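Uricase (Bacillus fastidiosus, PDB 4R8X) catalyses the oxidation of urate by molecular oxygen, the first step of the pathway that turns urate into (S)-allantoin. Local coordinates at residues 193-197 and 276-280; 269-273 and 295-299; 170-174 and 233-239. All coordinates share one frame; numbering follows the deposited sequence.

Contact 1 of 3, residues 193-197 and 276-280; sequences ATDRP and TVVEG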
ATOM      1  N   ALA D 193      22.581  22.680  10.407  0.78 28.83           N
ATOM      2  CA  ALA D 193      21.138  22.487  10.492  1.00 29.64           C
ATOM      3  C   ALA D 193      20.384  23.574   9.733  0.28 29.33           C
ATOM      4  O   ALA D 193      20.851  24.706   9.619  1.00 29.74           O
ATOM      5  CB  ALA D 193      20.692  22.445  11.952  1.00 30.30           C
ATOM      6  N   THR D 194      19.221  23.223   9.198  0.64 28.73           N
ATOM      7  CA  THR D 194      18.339  24.211   8.589  0.96 28.14           C
ATOM      8  C   THR D 194      16.954  24.115   9.221  1.00 26.98           C
ATOM      9  O   THR D 194      16.584  23.072   9.762  0.89 25.77           O
ATOM     10  CB  THR D 194      18.218  24.034   7.056  0.60 28.91           C
ATOM     11  OG1 THR D 194      17.551  22.801   6.757  0.67 28.52           O
ATOM     12  CG2 THR D 194      19.590  24.045   6.396  1.00 30.45           C
ATOM     13  N   ASP D 195      16.196  25.205   9.159  0.67 27.10           N
ATOM     14  CA  ASP D 195      14.848  25.230   9.717  1.00 27.17           C
ATOM     15  C   ASP D 195      13.839  24.725   8.700  0.92 24.63           C
ATOM     16  O   ASP D 195      13.818  25.183   7.564  1.00 23.87           O
ATOM     17  CB  ASP D 195      14.465  26.647  10.141  1.00 29.73           C
ATOM     18  CG  ASP D 195      15.294  27.157  11.301  0.25 32.70           C
ATOM     19  OD1 ASP D 195      15.622  26.357  12.204  1.00 33.57           O
ATOM     20  OD2 ASP D 195      15.614  28.363  11.309  1.00 35.03           O
ATOM     21  N   ARG D 196      13.000  23.780   9.117  1.00 23.68           N
ATOM     22  CA  ARG D 196      11.936  23.263   8.268  1.00 22.08           C
ATOM     23  C   ARG D 196      10.636  23.248   9.059  1.00 19.71           C
ATOM     24  O   ARG D 196      10.655  23.194  10.285  1.00 21.13           O
ATOM     25  CB  ARG D 196      12.264  21.846   7.792  1.00 23.31           C
ATOM     26  CG  ARG D 196      13.516  21.735   6.947  1.00 23.76           C
ATOM     27  CD  ARG D 196      14.671  21.177   7.758  1.00 24.73           C
ATOM     28  NE  ARG D 196      14.460  19.777   8.100  1.00 25.95           N
ATOM     29  CZ  ARG D 196      15.088  19.154   9.090  1.00 27.43           C
ATOM     30  NH1 ARG D 196      15.961  19.819   9.834  1.00 28.20           N
ATOM     31  NH2 ARG D 196      14.839  17.876   9.341  1.00 27.80           N
ATOM     32  N   PRO D 197       9.494  23.291   8.363  1.00 17.91           N
ATOM     33  CA  PRO D 197       8.208  23.219   9.066  1.00 16.67           C
ATOM     34  C   PRO D 197       8.054  21.866   9.764  1.00 15.96           C
ATOM     35  O   PRO D 197       8.230  20.829   9.133  1.00 16.35           O
ATOM     36  CB  PRO D 197       7.175  23.357   7.936  1.00 17.40           C
ATOM     37  CG  PRO D 197       7.924  23.930   6.765  1.00 19.13           C
ATOM     38  CD  PRO D 197       9.339  23.460   6.907  1.00 18.10           C
ATOM     39  N   THR D 276      15.237  20.578   3.507  1.00 14.75           N
ATOM     40  CA  THR D 276      15.361  21.811   2.739  1.00 15.82           C
ATOM     41  C   THR D 276      16.086  21.581   1.412  1.00 16.76           C
ATOM     42  O   THR D 276      17.093  20.865   1.358  1.00 19.25           O
ATOM     43  CB  THR D 276      16.146  22.866   3.533  1.00 18.15           C
ATOM     44  OG1 THR D 276      15.463  23.137   4.761  1.00 19.73           O
ATOM     45  CG2 THR D 276      16.292  24.159   2.730  1.00 18.96           C
ATOM     46  N   VAL D 277      15.584  22.193   0.341  1.00 17.24           N
ATOM     47  CA  VAL D 277      16.319  22.224  -0.912  1.00 18.41           C
ATOM     48  C   VAL D 277      16.724  23.649  -1.237  1.00 18.61           C
ATOM     49  O   VAL D 277      17.874  23.911  -1.578  1.00 20.37           O
ATOM     50  CB  VAL D 277      15.502  21.655  -2.073  1.00 20.23           C
ATOM     51  CG1 VAL D 277      16.256  21.859  -3.378  1.00 21.15           C
ATOM     52  CG2 VAL D 277      15.199  20.181  -1.839  1.00 21.53           C
ATOM     53  N   VAL D 278      15.773  24.575  -1.149  1.00 18.17           N
ATOM     54  CA  VAL D 278      16.084  25.992  -1.326  1.00 18.52           C
ATOM     55  C   VAL D 278      15.677  26.757  -0.076  1.00 20.13           C
ATOM     56  O   VAL D 278      14.508  26.756   0.309  1.00 19.98           O
ATOM     57  CB  VAL D 278      15.375  26.614  -2.546  1.00 18.29           C
ATOM     58  CG1 VAL D 278      15.830  28.052  -2.735  1.00 19.04           C
ATOM     59  CG2 VAL D 278      15.656  25.803  -3.805  1.00 18.54           C
ATOM     60  N   GLU D 279      16.654  27.390   0.567  1.00 22.77           N
ATOM     61  CA  GLU D 279      16.398  28.177   1.761  1.00 25.51           C
ATOM     62  C   GLU D 279      15.532  29.380   1.412  1.00 27.00           C
ATOM     63  O   GLU D 279      15.753  30.032   0.393  0.87 26.92           O
ATOM     64  CB  GLU D 279      17.719  28.659   2.358  1.00 27.29           C
ATOM     65  CG  GLU D 279      17.611  29.154   3.784  1.00 29.33           C
ATOM     66  CD  GLU D 279      18.002  28.090   4.785  0.32 30.82           C
ATOM     67  OE1 GLU D 279      17.234  27.128   4.960  1.00 32.24           O
ATOM     68  OE2 GLU D 279      19.088  28.208   5.386  0.71 30.83           O
ATOM     69  N   GLY D 280      14.551  29.671   2.262  1.00 27.80           N
ATOM     70  CA  GLY D 280      13.681  30.816   2.052  1.00 29.85           C
ATOM     71  C   GLY D 280      14.448  32.125   2.066  1.00 31.66           C
ATOM     72  O   GLY D 280      15.484  32.240   2.724  1.00 31.54           O
TER
HETATM   73  O   HOH W   1      17.339  19.740   5.452  1.00 29.37           O
HETATM   74  O   HOH W   2      15.034  25.837   5.346  1.00 34.87           O
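Thr194 and Thr276 meet hydroxyl to hydroxyl, Thr194 OG1 lying 2.9 Å from Thr276 OG1. On Thr194 the oxygen stands between the backbone N and the carbonyl carbon (chi1 67°), which turns it across to the other segment; on Thr276 it sits beside the backbone N, with its methyl anti to the backbone N. Threonine suits both places, since each has a short, branched side chain whose hydroxyl works close to the main chain. A water accepts from Thr276 OG1 at 2.8 Å and donates to Asp195 O and Glu279 OE1, so Glu279, its chain bent at chi2, joins through solvent. A second water accepts from Thr276 N at 3.0 Å. The aliphatic part of Arg196 passes over this polar knot, with Arg196 CG 3.2 Å from Thr276 OG1. The arginine chain folds at chi2 and chi3, and its NE donates to Trp274 O, while NH1 makes a weak bond to Thr194 O at 3.3 Å, at the guanidinium edge. Val277 and Val278 form a classic beta bulge opposite Val288. Together this is a surface meeting of the loop that carries Arg196, predicted to bind urate and 5-hydroxyisourate, with a bulged strand.

Contact 2 of 3, residues 269-273 and 295-299; sequences TNNRT and PFGFQ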
ATOM      1  N   THR D 269       3.920   8.838  18.023  1.00 15.24           N
ATOM      2  CA  THR D 269       4.185   9.867  17.018  1.00 15.63           C
ATOM      3  C   THR D 269       5.133   9.416  15.922  1.00 16.37           C
ATOM      4  O   THR D 269       5.855   8.438  16.080  1.00 17.88           O
ATOM      5  CB  THR D 269       4.903  11.068  17.636  1.00 17.85           C
ATOM      6  OG1 THR D 269       6.278  10.717  17.841  1.00 18.01           O
ATOM      7  CG2 THR D 269       4.291  11.443  18.961  1.00 18.05           C
ATOM      8  N   ASN D 270       5.124  10.154  14.815  1.00 14.90           N
ATOM      9  CA  ASN D 270       6.223  10.161  13.857  1.00 14.92           C
ATOM     10  C   ASN D 270       6.639  11.607  13.632  1.00 13.73           C
ATOM     11  O   ASN D 270       5.786  12.492  13.501  1.00 13.21           O
ATOM     12  CB  ASN D 270       5.802   9.669  12.466  1.00 16.53           C
ATOM     13  CG  ASN D 270       5.573   8.171  12.373  1.00 17.77           C
ATOM     14  OD1 ASN D 270       5.268   7.681  11.286  1.00 18.62           O
ATOM     15  ND2 ASN D 270       5.691   7.445  13.482  1.00 17.78           N
ATOM     16  N   ASN D 271       7.942  11.835  13.538  1.00 13.91           N
ATOM     17  CA  ASN D 271       8.469  13.057  12.950  1.00 12.97           C
ATOM     18  C   ASN D 271       8.687  12.819  11.460  1.00 12.95           C
ATOM     19  O   ASN D 271       9.513  11.981  11.071  1.00 14.36           O
ATOM     20  CB  ASN D 271       9.791  13.452  13.611  1.00 14.16           C
ATOM     21  CG  ASN D 271      10.233  14.856  13.231  1.00 14.92           C
ATOM     22  OD1 ASN D 271       9.895  15.351  12.159  1.00 15.14           O
ATOM     23  ND2 ASN D 271      10.971  15.508  14.111  1.00 17.59           N
ATOM     24  N   ARG D 272       7.944  13.550  10.629  1.00 11.97           N
ATOM     25  CA  ARG D 272       7.983  13.361   9.177  1.00 11.87           C
ATOM     26  C   ARG D 272       8.507  14.594   8.440  1.00 12.38           C
ATOM     27  O   ARG D 272       8.288  14.770   7.233  1.00 13.09           O
ATOM     28  CB  ARG D 272       6.593  12.976   8.678  1.00 12.62           C
ATOM     29  CG  ARG D 272       6.162  11.595   9.133  1.00 12.94           C
ATOM     30  CD  ARG D 272       6.914  10.523   8.361  1.00 13.74           C
ATOM     31  NE  ARG D 272       6.568   9.183   8.823  1.00 13.69           N
ATOM     32  CZ  ARG D 272       7.036   8.069   8.275  1.00 13.86           C
ATOM     33  NH1 ARG D 272       7.880   8.140   7.260  1.00 15.56           N
ATOM     34  NH2 ARG D 272       6.666   6.887   8.737  1.00 14.18           N
ATOM     35  N   THR D 273       9.252  15.420   9.163  1.00 12.56           N
ATOM     36  CA  THR D 273       9.688  16.723   8.665  1.00 12.45           C
ATOM     37  C   THR D 273      10.512  16.634   7.383  1.00 12.98           C
ATOM     38  O   THR D 273      11.396  15.792   7.261  1.00 13.61           O
ATOM     39  CB  THR D 273      10.466  17.478   9.757  1.00 13.74           C
ATOM     40  OG1 THR D 273       9.597  17.677  10.880  1.00 13.56           O
ATOM     41  CG2 THR D 273      10.978  18.821   9.280  1.00 14.24           C
ATOM     42  N   PRO D 295      14.173   7.192   7.212  1.00 11.50           N
ATOM     43  CA  PRO D 295      14.130   7.095   8.678  1.00 11.27           C
ATOM     44  C   PRO D 295      13.293   8.198   9.327  1.00 12.45           C
ATOM     45  O   PRO D 295      13.411   9.377   8.965  1.00 12.71           O
ATOM     46  CB  PRO D 295      15.599   7.230   9.068  1.00 12.20           C
ATOM     47  CG  PRO D 295      16.338   6.662   7.928  1.00 13.21           C
ATOM     48  CD  PRO D 295      15.563   7.107   6.715  1.00 12.25           C
ATOM     49  N   PHE D 296      12.436   7.798  10.266  1.00 12.10           N
ATOM     50  CA  PHE D 296      11.557   8.737  10.963  1.00 12.17           C
ATOM     51  C   PHE D 296      11.760   8.703  12.478  1.00 11.64           C
ATOM     52  O   PHE D 296      11.900   7.641  13.069  1.00 11.37           O
ATOM     53  CB  PHE D 296      10.087   8.482  10.610  1.00 13.53           C
ATOM     54  CG  PHE D 296       9.575   7.125  11.023  1.00 13.06           C
ATOM     55  CD1 PHE D 296       8.987   6.936  12.280  1.00 11.44           C
ATOM     56  CD2 PHE D 296       9.655   6.044  10.155  1.00 13.67           C
ATOM     57  CE1 PHE D 296       8.505   5.688  12.664  1.00 12.38           C
ATOM     58  CE2 PHE D 296       9.165   4.794  10.531  1.00 13.46           C
ATOM     59  CZ  PHE D 296       8.602   4.614  11.786  1.00 12.61           C
ATOM     60  N   GLY D 297      11.790   9.871  13.104  1.00 12.44           N
ATOM     61  CA  GLY D 297      11.776   9.913  14.552  1.00 11.78           C
ATOM     62  C   GLY D 297      10.418   9.460  15.055  1.00 11.95           C
ATOM     63  O   GLY D 297       9.402   9.661  14.381  1.00 13.50           O
ATOM     64  N   PHE D 298      10.395   8.841  16.232  1.00 12.95           N
ATOM     65  CA  PHE D 298       9.135   8.510  16.872  1.00 12.76           C
ATOM     66  C   PHE D 298       9.249   8.629  18.385  1.00 12.72           C
ATOM     67  O   PHE D 298      10.344   8.566  18.950  1.00 13.23           O
ATOM     68  CB  PHE D 298       8.624   7.120  16.456  1.00 12.44           C
ATOM     69  CG  PHE D 298       9.445   5.971  16.982  1.00 12.41           C
ATOM     70  CD1 PHE D 298       9.142   5.384  18.197  1.00 13.16           C
ATOM     71  CD2 PHE D 298      10.509   5.466  16.251  1.00 12.85           C
ATOM     72  CE1 PHE D 298       9.886   4.314  18.679  1.00 13.05           C
ATOM     73  CE2 PHE D 298      11.270   4.404  16.722  1.00 12.96           C
ATOM     74  CZ  PHE D 298      10.956   3.818  17.939  1.00 13.10           C
ATOM     75  N   GLN D 299       8.099   8.822  19.020  1.00 13.70           N
ATOM     76  CA  GLN D 299       7.997   8.926  20.471  1.00 14.06           C
ATOM     77  C   GLN D 299       6.790   8.122  20.937  1.00 14.25           C
ATOM     78  O   GLN D 299       5.776   8.045  20.237  1.00 15.71           O
ATOM     79  CB  GLN D 299       7.819  10.384  20.895  1.00 15.51           C
ATOM     80  CG  GLN D 299       9.044  11.271  20.708  1.00 17.90           C
ATOM     81  CD  GLN D 299       9.192  11.782  19.287  1.00 20.09           C
ATOM     82  OE1 GLN D 299       8.213  11.906  18.559  1.00 21.33           O
ATOM     83  NE2 GLN D 299      10.424  12.083  18.887  1.00 21.12           N
TER
HETATM   84  O   HOH W   3      11.315  11.838   8.989  1.00 19.38           O
HETATM   85  O   HOH W   4      11.838  13.853  16.603  1.00 33.54           O
HETATM   86  O   HOH W   5      10.629   9.893   7.224  1.00 22.34           O
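The guanidinium of Arg272 lies flat on the ring of Phe296, centres 4.3 Å apart and planes 22° from parallel, with Arg272 NH2 over the rim near Phe296 CD2. Asn270 comes to the same face of the ring, and its ND2 stands 3.4 Å from Phe296 CE1. A flat cation and a flat amide suit this place because both can lie against an aromatic face while their edges still bond. Phe296 CG stands between its backbone N and carbonyl carbon (chi1 63°), a torsion that swings the ring under both groups.

The next shell fixes these groups. Arg272 holds Asn270 OD1 side-on through NE and NH2, the latter at 3.0 Å, both from one face of the amide. Asn270 ND2 in turn donates to Thr269 O at 2.8 Å. Between the antiparallel strands, Asn271 N gives a bond to Gly297 O of 2.8 Å, and Thr269 N one to Gln299 O of 3.0 Å. Glycine suits position 297, where Asn271 CB comes close to the backbone. Thr269 OG1 also bonds Gln299 OE1, modelled so short that its length is doubtful.

Farther out, Asn271 OD1 accepts from Thr273 N, an Asx turn, and on a lone pair also from Thr273 OG1 at 2.7 Å; together the two bonds fix the amide flip. Asn271 ND2 is thereby left to share a water with Gln299 NE2. Residues 296-299 pair with a strand of a third subunit, and Phe298 makes a cation-pi contact with Lys46 of that subunit. Asn271 is predicted to bind urate and O2, and the chemistry is consistent with an amide whose orientation is set by these bonds, its NH2 group probably left to donate.

Contact 3 of 3, residues 170-174 and 233-239; sequences QLIKV and ASVFHTL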
ATOM      1  N   GLN D 170      -2.258  13.827  10.793  1.00 10.86           N
ATOM      2  CA  GLN D 170      -1.021  14.261  10.137  1.00 10.58           C
ATOM      3  C   GLN D 170      -1.076  15.767   9.971  1.00  9.88           C
ATOM      4  O   GLN D 170      -1.866  16.274   9.184  1.00 10.38           O
ATOM      5  CB  GLN D 170      -0.813  13.560   8.783  1.00 11.11           C
ATOM      6  CG  GLN D 170      -0.839  12.036   8.871  1.00 12.26           C
ATOM      7  CD  GLN D 170      -0.596  11.360   7.539  1.00 13.56           C
ATOM      8  OE1 GLN D 170      -0.425  12.014   6.514  1.00 16.26           O
ATOM      9  NE2 GLN D 170      -0.586  10.038   7.548  1.00 14.12           N
ATOM     10  N   LEU D 171      -0.243  16.482  10.725  1.00  9.80           N
ATOM     11  CA  LEU D 171      -0.289  17.938  10.767  1.00 10.89           C
ATOM     12  C   LEU D 171       1.083  18.546  10.535  1.00 11.88           C
ATOM     13  O   LEU D 171       2.094  18.049  11.032  1.00 11.80           O
ATOM     14  CB  LEU D 171      -0.822  18.423  12.121  1.00 11.43           C
ATOM     15  CG  LEU D 171      -2.240  18.004  12.494  1.00 11.78           C
ATOM     16  CD1 LEU D 171      -2.485  18.347  13.964  1.00 11.76           C
ATOM     17  CD2 LEU D 171      -3.248  18.693  11.591  1.00 13.45           C
ATOM     18  N   ILE D 172       1.105  19.633   9.779  1.00 11.37           N
ATOM     19  CA  ILE D 172       2.321  20.421   9.585  1.00 11.55           C
ATOM     20  C   ILE D 172       2.111  21.831  10.141  1.00 12.72           C
ATOM     21  O   ILE D 172       1.006  22.364  10.091  1.00 12.90           O
ATOM     22  CB  ILE D 172       2.709  20.465   8.078  1.00 11.53           C
ATOM     23  CG1 ILE D 172       4.156  20.923   7.878  1.00 13.25           C
ATOM     24  CG2 ILE D 172       1.732  21.331   7.272  1.00 11.33           C
ATOM     25  CD1 ILE D 172       4.640  20.699   6.461  1.00 14.68           C
ATOM     26  N   LYS D 173       3.164  22.419  10.710  1.00 13.86           N
ATOM     27  CA  LYS D 173       3.122  23.813  11.149  1.00 13.45           C
ATOM     28  C   LYS D 173       4.180  24.603  10.392  1.00 15.41           C
ATOM     29  O   LYS D 173       5.370  24.320  10.505  1.00 15.84           O
ATOM     30  CB  LYS D 173       3.358  23.930  12.660  1.00 14.95           C
ATOM     31  CG  LYS D 173       3.186  25.340  13.215  1.00 15.91           C
ATOM     32  CD  LYS D 173       3.302  25.368  14.734  1.00 16.62           C
ATOM     33  CE  LYS D 173       3.030  26.756  15.284  1.00 16.82           C
ATOM     34  NZ  LYS D 173       3.118  26.763  16.779  1.00 18.64           N
ATOM     35  N   VAL D 174       3.744  25.597   9.624  1.00 17.39           N
ATOM     36  CA  VAL D 174       4.655  26.350   8.762  1.00 19.80           C
ATOM     37  C   VAL D 174       5.313  27.545   9.454  1.00 22.72           C
ATOM     38  O   VAL D 174       5.597  28.572   8.836  1.00 24.58           O
ATOM     39  CB  VAL D 174       3.959  26.794   7.464  1.00 19.85           C
ATOM     40  CG1 VAL D 174       3.501  25.571   6.688  1.00 19.98           C
ATOM     41  CG2 VAL D 174       2.785  27.711   7.765  1.00 21.17           C
ATOM     42  N   ALA D 233      -4.755  19.805  17.479  1.00 13.20           N
ATOM     43  CA  ALA D 233      -4.494  20.789  16.444  1.00 13.42           C
ATOM     44  C   ALA D 233      -4.344  22.183  17.041  1.00 12.65           C
ATOM     45  O   ALA D 233      -3.468  22.947  16.638  1.00 14.01           O
ATOM     46  CB  ALA D 233      -5.606  20.767  15.419  1.00 13.17           C
ATOM     47  N   SER D 234      -5.191  22.497  18.018  1.00 12.42           N
ATOM     48  CA  SER D 234      -5.202  23.814  18.647  1.00 13.31           C
ATOM     49  C   SER D 234      -3.924  24.073  19.437  1.00 13.08           C
ATOM     50  O   SER D 234      -3.348  25.158  19.369  1.00 14.78           O
ATOM     51  CB  SER D 234      -6.427  23.971  19.555  1.00 14.36           C
ATOM     52  OG  SER D 234      -7.623  23.906  18.792  1.00 13.61           O
ATOM     53  N   VAL D 235      -3.477  23.065  20.172  1.00 14.04           N
ATOM     54  CA  VAL D 235      -2.243  23.185  20.931  1.00 14.24           C
ATOM     55  C   VAL D 235      -1.040  23.301  19.989  1.00 14.08           C
ATOM     56  O   VAL D 235      -0.167  24.135  20.199  1.00 14.20           O
ATOM     57  CB  VAL D 235      -2.075  22.013  21.913  1.00 14.24           C
ATOM     58  CG1 VAL D 235      -0.691  22.050  22.593  1.00 14.64           C
ATOM     59  CG2 VAL D 235      -3.196  22.049  22.960  1.00 15.31           C
ATOM     60  N   PHE D 236      -1.016  22.496  18.928  1.00 13.78           N
ATOM     61  CA  PHE D 236       0.045  22.580  17.917  1.00 13.65           C
ATOM     62  C   PHE D 236       0.116  24.003  17.340  1.00 14.02           C
ATOM     63  O   PHE D 236       1.202  24.580  17.191  1.00 14.10           O
ATOM     64  CB  PHE D 236      -0.219  21.547  16.813  1.00 13.09           C
ATOM     65  CG  PHE D 236       0.963  21.268  15.908  1.00 13.72           C
ATOM     66  CD1 PHE D 236       2.270  21.487  16.326  1.00 15.62           C
ATOM     67  CD2 PHE D 236       0.751  20.777  14.622  1.00 12.83           C
ATOM     68  CE1 PHE D 236       3.347  21.219  15.475  1.00 15.44           C
ATOM     69  CE2 PHE D 236       1.817  20.506  13.768  1.00 13.60           C
ATOM     70  CZ  PHE D 236       3.117  20.729  14.192  1.00 14.17           C
ATOM     71  N   HIS D 237      -1.051  24.582  17.065  1.00 14.80           N
ATOM     72  CA  HIS D 237      -1.145  25.941  16.520  1.00 13.69           C
ATOM     73  C   HIS D 237      -0.594  27.005  17.461  1.00 15.31           C
ATOM     74  O   HIS D 237       0.156  27.878  17.041  1.00 16.73           O
ATOM     75  CB  HIS D 237      -2.604  26.239  16.150  1.00 14.70           C
ATOM     76  CG  HIS D 237      -2.891  27.675  15.830  1.00 15.12           C
ATOM     77  ND1 HIS D 237      -2.923  28.163  14.539  1.00 15.30           N
ATOM     78  CD2 HIS D 237      -3.213  28.717  16.632  1.00 15.44           C
ATOM     79  CE1 HIS D 237      -3.235  29.446  14.565  1.00 14.88           C
ATOM     80  NE2 HIS D 237      -3.420  29.806  15.824  1.00 15.44           N
ATOM     81  N   THR D 238      -0.947  26.910  18.738  1.00 17.50           N
ATOM     82  CA  THR D 238      -0.666  27.974  19.698  1.00 18.54           C
ATOM     83  C   THR D 238       0.699  27.861  20.389  1.00 18.60           C
ATOM     84  O   THR D 238       1.407  28.858  20.557  1.00 18.79           O
ATOM     85  CB  THR D 238      -1.785  28.035  20.761  1.00 20.84           C
ATOM     86  OG1 THR D 238      -3.013  28.418  20.132  1.00 22.36           O
ATOM     87  CG2 THR D 238      -1.450  29.031  21.864  1.00 22.10           C
ATOM     88  N   LEU D 239       1.069  26.646  20.770  1.00 19.43           N
ATOM     89  CA  LEU D 239       2.286  26.414  21.540  1.00 20.54           C
ATOM     90  C   LEU D 239       3.545  26.634  20.709  1.00 21.19           C
ATOM     91  O   LEU D 239       3.619  26.210  19.555  1.00 21.74           O
ATOM     92  CB  LEU D 239       2.283  24.989  22.101  1.00 21.28           C
ATOM     93  CG  LEU D 239       3.467  24.534  22.962  1.00 21.86           C
ATOM     94  CD1 LEU D 239       3.427  25.190  24.335  1.00 22.35           C
ATOM     95  CD2 LEU D 239       3.482  23.017  23.080  1.00 22.28           C
TER
HETATM   96  O   HOH W   6       3.200  29.196  17.979  1.00 30.59           O
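Lys173 NZ is gripped by two backbone carbonyls and a water: Phe236 O at 2.9 Å, His237 O at 3.2 Å, and the water at 2.7 Å. The three bonds use all the protons of an ammonium group. Phe236 O is met in its carbonyl plane, with a C=O...N angle of 159°, whereas His237 O is approached from above its plane. The same water donates towards Thr238 O. These carbonyls belong to the last turn of helix 225-238, where a positive charge is probably favoured by the helix dipole and the carbonyls would help to keep the amine protonated. Lysine suits the place because its chain is long enough to cross from strand to helix. Lys173 CG lies anti to the backbone N (chi1 -174°) and every later torsion is also extended, which carries NZ straight to the helix end.

On the way, Lys173 CB rests over one face of the Phe236 ring in a CH-pi contact, 4.0 Å from its centroid. Leu171 meets the rim of the ring: its CB touches Phe236 CE2 at 3.7 Å, and its CD1 reaches Ala233 CB at 4.2 Å, a small residue that lets the leucine come close to the helix. A methionine in place of Lys173 would probably leave Phe236 O and His237 O, at the helix end, without their charged donor.

Leu171 to Lys173 also pair with a strand of a second subunit, and His237 ND1 bonds Ser132 OG of that subunit. The strand and helix run nearly parallel, 17° apart with axes 9.3 Å from each other, the helix-on-antiparallel-sheet packing of the tunnelling fold to which uricases belong.

In the fold
Contact 3 is buried core, contact 2 is partly buried and contact 1 is a surface meeting of loop and strand. Contacts 2 and 3 serve the same antiparallel sheet, their centres about 15 Å apart without touching: one joins two of its strands, the other lays a helix on it. Contact 1 lies beyond the sheet but touches both, Pro197 packing on Lys173 and Val174 of contact 3 and on Thr273 of contact 2. Chemistry follows place: hydroxyls and waters at the surface, a stacked guanidinium and backbone hydrogen bonds between strands, and apolar packing with one ammonium in the core. Subunit neighbours differ too, the second meeting contacts 1 and 3, the third contact 2.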